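Local coordinates for SmhA (Serratia marcescens, PDB 7A27), which is one component of Smh, a tripartite alpha-pore-forming toxin, and probably takes part in forming its membrane pore, at residues V52-Y57 and L274-S279. Sequence-based numbering, arbitrary orientation.
Sequences VKIKAY and LSVAKS
Ile-54 reaches across from its helix to Ala-277 and Val-276. The bond from CA to CB of Ile-54 points toward the other helix, but CB itself stays beyond contact distance. The two branches that leave CB do the work, and they part there. With chi1 at -61°, CG1 sits beside the backbone N, which leaves CG2 anti to that N. The CG2 branch turns to Val-276 and meets CG1 of that valine at 4.2 Å from Ile-54 CG2. The Ile-54 and Val-276 side chains cross at about a right angle, and the meeting groups are methyls. On the other branch, Ile-54 CG1 comes 4.1 Å from Ala-277 CB. From there chi2 is extended, at 167°, and carries the chain on toward the 274-279 helix. CD1 ends beside the alanine: Ile-54 CD1 is 3.9 Å from Ala-277 CB. Ile-54 CD1 also lies 4.1 Å from Ala-277 N. The short alanine side chain thus allows the isoleucine tip to come near the partner's backbone. Ile-54 CA and Ala-277 CA are 6.1 Å apart, the nearest CA pair of the two segments.

The contact joins helix 48-96 to helix 272-299, near the start of each. Both run in roughly the same direction here. They belong to the elongated helical bundle of an alpha-pore-forming toxin, consistent with the ClyA-like fold, in its soluble state. All three touching residues are buried, and the contact is wholly apolar.

Leu-41 and Leu-273 also pack on Ile-54. Phe-147 of helix 104-155 touches Ala-277 and stacks on the ring of Tyr-57, one turn after Ile-54. The hydroxyl of Tyr-57 is hydrogen-bonded to Gln-281 OE1, which adds a polar tie between the same two helices.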
loop_
_atom_site.group_PDB
_atom_site.type_symbol
_atom_site.label_atom_id
_atom_site.label_comp_id
_atom_site.label_asym_id
_atom_site.label_seq_id
_atom_site.Cartn_x
_atom_site.Cartn_y
_atom_site.Cartn_z
ATOM N N VAL A 52 -4.826 10.103 -29.026
ATOM C CA VAL A 52 -6.016 9.350 -28.510
ATOM C C VAL A 52 -5.575 8.178 -27.614
ATOM O O VAL A 52 -6.333 7.877 -26.678
ATOM C CB VAL A 52 -6.993 8.890 -29.617
ATOM C CG1 VAL A 52 -7.672 10.080 -30.290
ATOM C CG2 VAL A 52 -6.362 7.959 -30.644
ATOM N N LYS A 53 -4.410 7.560 -27.859
ATOM C CA LYS A 53 -3.924 6.380 -27.090
ATOM C C LYS A 53 -3.449 6.838 -25.706
ATOM O O LYS A 53 -3.718 6.088 -24.728
ATOM C CB LYS A 53 -2.831 5.605 -27.836
ATOM C CG LYS A 53 -3.187 5.202 -29.265
ATOM C CD LYS A 53 -2.546 3.947 -29.827
ATOM C CE LYS A 53 -3.032 2.692 -29.121
ATOM N NZ LYS A 53 -2.948 1.487 -29.982
ATOM N N ILE A 54 -2.808 8.012 -25.624
ATOM C CA ILE A 54 -2.333 8.622 -24.346
ATOM C C ILE A 54 -3.550 9.065 -23.519
ATOM O O ILE A 54 -3.675 8.597 -22.372
ATOM C CB ILE A 54 -1.357 9.793 -24.586
ATOM C CG1 ILE A 54 -0.092 9.346 -25.326
ATOM C CG2 ILE A 54 -1.004 10.479 -23.270
ATOM C CD1 ILE A 54 0.757 10.485 -25.856
ATOM N N LYS A 55 -4.409 9.936 -24.064
ATOM C CA LYS A 55 -5.634 10.441 -23.382
ATOM C C LYS A 55 -6.470 9.264 -22.856
ATOM O O LYS A 55 -6.980 9.381 -21.734
ATOM C CB LYS A 55 -6.487 11.299 -24.322
ATOM C CG LYS A 55 -5.963 12.706 -24.582
ATOM C CD LYS A 55 -6.814 13.501 -25.562
ATOM C CE LYS A 55 -6.283 14.897 -25.841
ATOM N NZ LYS A 55 -6.998 15.546 -26.964
ATOM N N ALA A 56 -6.613 8.182 -23.633
ATOM C CA ALA A 56 -7.395 6.969 -23.277
ATOM C C ALA A 56 -6.732 6.256 -22.100
ATOM O O ALA A 56 -7.463 5.842 -21.191
ATOM C CB ALA A 56 -7.516 6.030 -24.451
ATOM N N TYR A 57 -5.406 6.105 -22.135
ATOM C CA TYR A 57 -4.626 5.424 -21.075
ATOM C C TYR A 57 -4.653 6.276 -19.807
ATOM O O TYR A 57 -4.905 5.726 -18.720
ATOM C CB TYR A 57 -3.197 5.151 -21.544
ATOM C CG TYR A 57 -2.306 4.392 -20.583
ATOM C CD1 TYR A 57 -2.664 3.145 -20.088
ATOM C CD2 TYR A 57 -1.051 4.875 -20.253
ATOM C CE1 TYR A 57 -1.821 2.431 -19.254
ATOM C CE2 TYR A 57 -0.191 4.168 -19.429
ATOM C CZ TYR A 57 -0.574 2.942 -18.928
ATOM O OH TYR A 57 0.287 2.258 -18.123
ATOM N N LEU A 274 5.997 11.687 -27.548
ATOM C CA LEU A 274 6.587 10.460 -26.944
ATOM C C LEU A 274 7.025 10.797 -25.518
ATOM O O LEU A 274 6.768 9.972 -24.628
ATOM C CB LEU A 274 7.763 9.967 -27.784
ATOM C CG LEU A 274 8.550 8.794 -27.200
ATOM C CD1 LEU A 274 7.695 7.529 -27.115
ATOM C CD2 LEU A 274 9.796 8.526 -28.044
ATOM N N SER A 275 7.655 11.964 -25.321
ATOM C CA SER A 275 8.083 12.486 -23.995
ATOM C C SER A 275 6.894 12.403 -23.023
ATOM O O SER A 275 7.070 11.899 -21.894
ATOM C CB SER A 275 8.611 13.897 -24.108
ATOM O OG SER A 275 9.687 13.976 -25.042
ATOM N N VAL A 276 5.713 12.856 -23.463
ATOM C CA VAL A 276 4.460 12.833 -22.651
ATOM C C VAL A 276 4.129 11.373 -22.313
ATOM O O VAL A 276 4.038 11.051 -21.126
ATOM C CB VAL A 276 3.292 13.531 -23.372
ATOM C CG1 VAL A 276 1.983 13.345 -22.614
ATOM C CG2 VAL A 276 3.556 15.009 -23.603
ATOM N N ALA A 277 3.993 10.521 -23.329
ATOM C CA ALA A 277 3.670 9.083 -23.187
ATOM C C ALA A 277 4.575 8.438 -22.125
ATOM O O ALA A 277 4.044 7.681 -21.290
ATOM C CB ALA A 277 3.788 8.397 -24.521
ATOM N N LYS A 278 5.876 8.760 -22.145
ATOM C CA LYS A 278 6.887 8.211 -21.206
ATOM C C LYS A 278 6.614 8.709 -19.788
ATOM O O LYS A 278 6.704 7.874 -18.861
ATOM C CB LYS A 278 8.310 8.623 -21.593
ATOM C CG LYS A 278 8.914 7.977 -22.824
ATOM C CD LYS A 278 10.445 8.105 -22.811
ATOM C CE LYS A 278 11.145 6.796 -23.104
ATOM N NZ LYS A 278 10.702 5.667 -22.250
ATOM N N SER A 279 6.304 10.006 -19.642
ATOM C CA SER A 279 5.993 10.671 -18.351
ATOM C C SER A 279 4.794 9.998 -17.663
ATOM O O SER A 279 4.837 9.841 -16.402
ATOM C CB SER A 279 5.723 12.125 -18.535
ATOM O OG SER A 279 5.164 12.640 -17.345
#